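Local coordinates for protein Xaa-Pro dipeptidase (Pyrococcus horikoshii, PDB 1WY2) that probably hydrolyses dipeptides with a C-terminal proline, as a homodimeric metallopeptidase of the M24B family that uses two metal ions per subunit, at residues K249-S254 with S266-I271. Numbering follows the deposited sequence.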
ATOM      1  N   LYS A 249      22.141  21.322   2.734  1.00 17.96           N
ATOM      2  CA  LYS A 249      23.562  21.080   2.969  1.00 20.27           C
ATOM      3  C   LYS A 249      23.932  21.266   4.435  1.00 20.12           C
ATOM      4  O   LYS A 249      24.659  20.451   5.008  1.00 21.30           O
ATOM      5  CB  LYS A 249      24.413  22.014   2.106  1.00 23.33           C
ATOM      6  CG  LYS A 249      24.480  21.619   0.642  1.00 28.74           C
ATOM      7  CD  LYS A 249      25.345  22.594  -0.145  1.00 31.63           C
ATOM      8  CE  LYS A 249      26.758  22.664   0.422  1.00 34.70           C
ATOM      9  NZ  LYS A 249      27.583  23.698  -0.264  1.00 39.44           N
ATOM     10  N   LYS A 250      23.427  22.336   5.042  1.00 20.71           N
ATOM     11  CA  LYS A 250      23.717  22.623   6.442  1.00 21.72           C
ATOM     12  C   LYS A 250      23.162  21.526   7.351  1.00 21.84           C
ATOM     13  O   LYS A 250      23.833  21.090   8.286  1.00 19.76           O
ATOM     14  CB  LYS A 250      23.119  23.976   6.838  1.00 24.41           C
ATOM     15  CG  LYS A 250      23.486  24.435   8.245  1.00 27.87           C
ATOM     16  CD  LYS A 250      24.984  24.661   8.376  1.00 31.49           C
ATOM     17  CE  LYS A 250      25.346  25.186   9.755  1.00 32.51           C
ATOM     18  NZ  LYS A 250      26.810  25.427   9.884  1.00 36.04           N
ATOM     19  N   ALA A 251      21.944  21.072   7.067  1.00 19.61           N
ATOM     20  CA  ALA A 251      21.332  20.025   7.877  1.00 20.25           C
ATOM     21  C   ALA A 251      22.128  18.727   7.780  1.00 19.88           C
ATOM     22  O   ALA A 251      22.388  18.081   8.791  1.00 21.29           O
ATOM     23  CB  ALA A 251      19.889  19.794   7.443  1.00 20.36           C
ATOM     24  N   VAL A 252      22.516  18.342   6.568  1.00 19.61           N
ATOM     25  CA  VAL A 252      23.290  17.116   6.396  1.00 19.48           C
ATOM     26  C   VAL A 252      24.607  17.217   7.166  1.00 20.62           C
ATOM     27  O   VAL A 252      25.019  16.271   7.839  1.00 18.77           O
ATOM     28  CB  VAL A 252      23.604  16.844   4.906  1.00 19.49           C
ATOM     29  CG1 VAL A 252      24.543  15.654   4.786  1.00 20.42           C
ATOM     30  CG2 VAL A 252      22.310  16.566   4.136  1.00 17.50           C
ATOM     31  N   GLU A 253      25.264  18.369   7.069  1.00 22.12           N
ATOM     32  CA  GLU A 253      26.534  18.591   7.760  1.00 22.88           C
ATOM     33  C   GLU A 253      26.382  18.605   9.281  1.00 23.93           C
ATOM     34  O   GLU A 253      27.344  18.344  10.007  1.00 24.87           O
ATOM     35  CB  GLU A 253      27.160  19.915   7.306  1.00 25.75           C
ATOM     36  CG  GLU A 253      27.539  19.960   5.833  1.00 28.92           C
ATOM     37  CD  GLU A 253      27.908  21.358   5.357  1.00 31.34           C
ATOM     38  OE1 GLU A 253      28.271  21.508   4.168  1.00 34.05           O
ATOM     39  OE2 GLU A 253      27.827  22.313   6.162  1.00 34.14           O
ATOM     40  N   SER A 254      25.177  18.910   9.755  1.00 22.57           N
ATOM     41  CA  SER A 254      24.896  18.973  11.188  1.00 23.88           C
ATOM     42  C   SER A 254      24.412  17.650  11.774  1.00 24.58           C
ATOM     43  O   SER A 254      24.387  17.476  12.995  1.00 24.88           O
ATOM     44  CB  SER A 254      23.849  20.055  11.463  1.00 24.66           C
ATOM     45  OG  SER A 254      24.295  21.325  11.019  1.00 27.00           O
ATOM     46  N   SER A 266      15.353  22.074  13.247  1.00 21.71           N
ATOM     47  CA  SER A 266      15.534  23.508  13.462  1.00 22.40           C
ATOM     48  C   SER A 266      16.676  24.117  12.655  1.00 21.54           C
ATOM     49  O   SER A 266      16.610  25.284  12.267  1.00 21.86           O
ATOM     50  CB  SER A 266      15.752  23.796  14.950  1.00 24.63           C
ATOM     51  OG  SER A 266      14.589  23.493  15.701  1.00 25.56           O
ATOM     52  N   ILE A 267      17.725  23.340  12.406  1.00 21.54           N
ATOM     53  CA  ILE A 267      18.855  23.851  11.635  1.00 22.42           C
ATOM     54  C   ILE A 267      18.389  24.295  10.252  1.00 22.32           C
ATOM     55  O   ILE A 267      18.694  25.400   9.799  1.00 21.78           O
ATOM     56  CB  ILE A 267      19.960  22.780  11.466  1.00 23.33           C
ATOM     57  CG1 ILE A 267      20.595  22.456  12.823  1.00 25.13           C
ATOM     58  CG2 ILE A 267      21.016  23.273  10.485  1.00 22.91           C
ATOM     59  CD1 ILE A 267      21.285  23.625  13.482  1.00 26.99           C
ATOM     60  N   ALA A 268      17.640  23.425   9.581  1.00 21.28           N
ATOM     61  CA  ALA A 268      17.135  23.734   8.253  1.00 20.64           C
ATOM     62  C   ALA A 268      15.994  24.745   8.300  1.00 20.02           C
ATOM     63  O   ALA A 268      15.940  25.673   7.490  1.00 20.05           O
ATOM     64  CB  ALA A 268      16.662  22.454   7.570  1.00 21.79           C
ATOM     65  N   ARG A 269      15.090  24.569   9.258  1.00 18.65           N
ATOM     66  CA  ARG A 269      13.933  25.448   9.375  1.00 18.81           C
ATOM     67  C   ARG A 269      14.304  26.889   9.700  1.00 19.76           C
ATOM     68  O   ARG A 269      13.709  27.816   9.155  1.00 20.82           O
ATOM     69  CB  ARG A 269      12.958  24.906  10.426  1.00 18.03           C
ATOM     70  CG  ARG A 269      11.557  25.511  10.340  1.00 18.09           C
ATOM     71  CD  ARG A 269      10.567  24.707  11.172  1.00 19.45           C
ATOM     72  NE  ARG A 269      10.537  23.306  10.752  1.00 20.54           N
ATOM     73  CZ  ARG A 269       9.872  22.847   9.694  1.00 19.83           C
ATOM     74  NH1 ARG A 269       9.161  23.673   8.937  1.00 18.68           N
ATOM     75  NH2 ARG A 269       9.941  21.560   9.379  1.00 20.48           N
ATOM     76  N   ASN A 270      15.289  27.081  10.573  1.00 21.53           N
ATOM     77  CA  ASN A 270      15.710  28.434  10.934  1.00 22.50           C
ATOM     78  C   ASN A 270      16.332  29.166   9.747  1.00 22.37           C
ATOM     79  O   ASN A 270      16.154  30.375   9.595  1.00 22.29           O
ATOM     80  CB  ASN A 270      16.697  28.404  12.108  1.00 23.59           C
ATOM     81  CG  ASN A 270      16.034  28.013  13.421  1.00 25.42           C
ATOM     82  OD1 ASN A 270      14.827  28.186  13.598  1.00 29.22           O
ATOM     83  ND2 ASN A 270      16.826  27.498  14.353  1.00 28.65           N
ATOM     84  N   ILE A 271      17.059  28.433   8.909  1.00 21.83           N
ATOM     85  CA  ILE A 271      17.687  29.014   7.727  1.00 21.48           C
ATOM     86  C   ILE A 271      16.611  29.517   6.771  1.00 22.30           C
ATOM     87  O   ILE A 271      16.661  30.657   6.305  1.00 23.01           O
ATOM     88  CB  ILE A 271      18.578  27.975   6.998  1.00 21.45           C
ATOM     89  CG1 ILE A 271      19.866  27.757   7.795  1.00 22.10           C
ATOM     90  CG2 ILE A 271      18.888  28.440   5.581  1.00 22.39           C
ATOM     91  CD1 ILE A 271      20.739  26.638   7.272  1.00 20.09           C
TER
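The flat group at this helix pairing is the backbone carbonyl of Lys250: the hydroxyl of Ser254 stands above its plane, 36° out of it, and Ser254 OG donates a 2.8 Å hydrogen bond to Lys250 O. No flat side chain enters the interface, which shows how two nearly antiparallel helical segments (157°) can pack through aliphatic carbon, with no hydrogen bond joining 249-254 to 266-271. Ala251 and Ala268 are the closest CA pair, 5.6 Å apart, and Ala251 CB meets Ala268 CB at 4.2 Å. Such small side chains allow the axes of the two segments to approach to 8.6 Å. On the more exposed side, Lys250 crosses both isoleucines at about a right angle. Its CG is anti to the backbone N and lies 3.5 Å from Ile267 CG2, while Lys250 CB rests 3.6 Å from Ile271 CD1. A bend at chi2 (64°) then carries the ammonium end away from helix 261-274. The same Ile267 methyl, CG2, reaches Ser254 OG at 3.9 Å, a van der Waals contact with a hydroxyl oxygen already bonded within its own helix. Helices 235-254 and 261-274 thus form an antiparallel pair joined by a short connection in the M24 metallopeptidase domain. Leu285 touches both alanines from the buried side, and Ala251 also touches Ile315 of strand 312-321, the strand that carries the metal ligand Glu316.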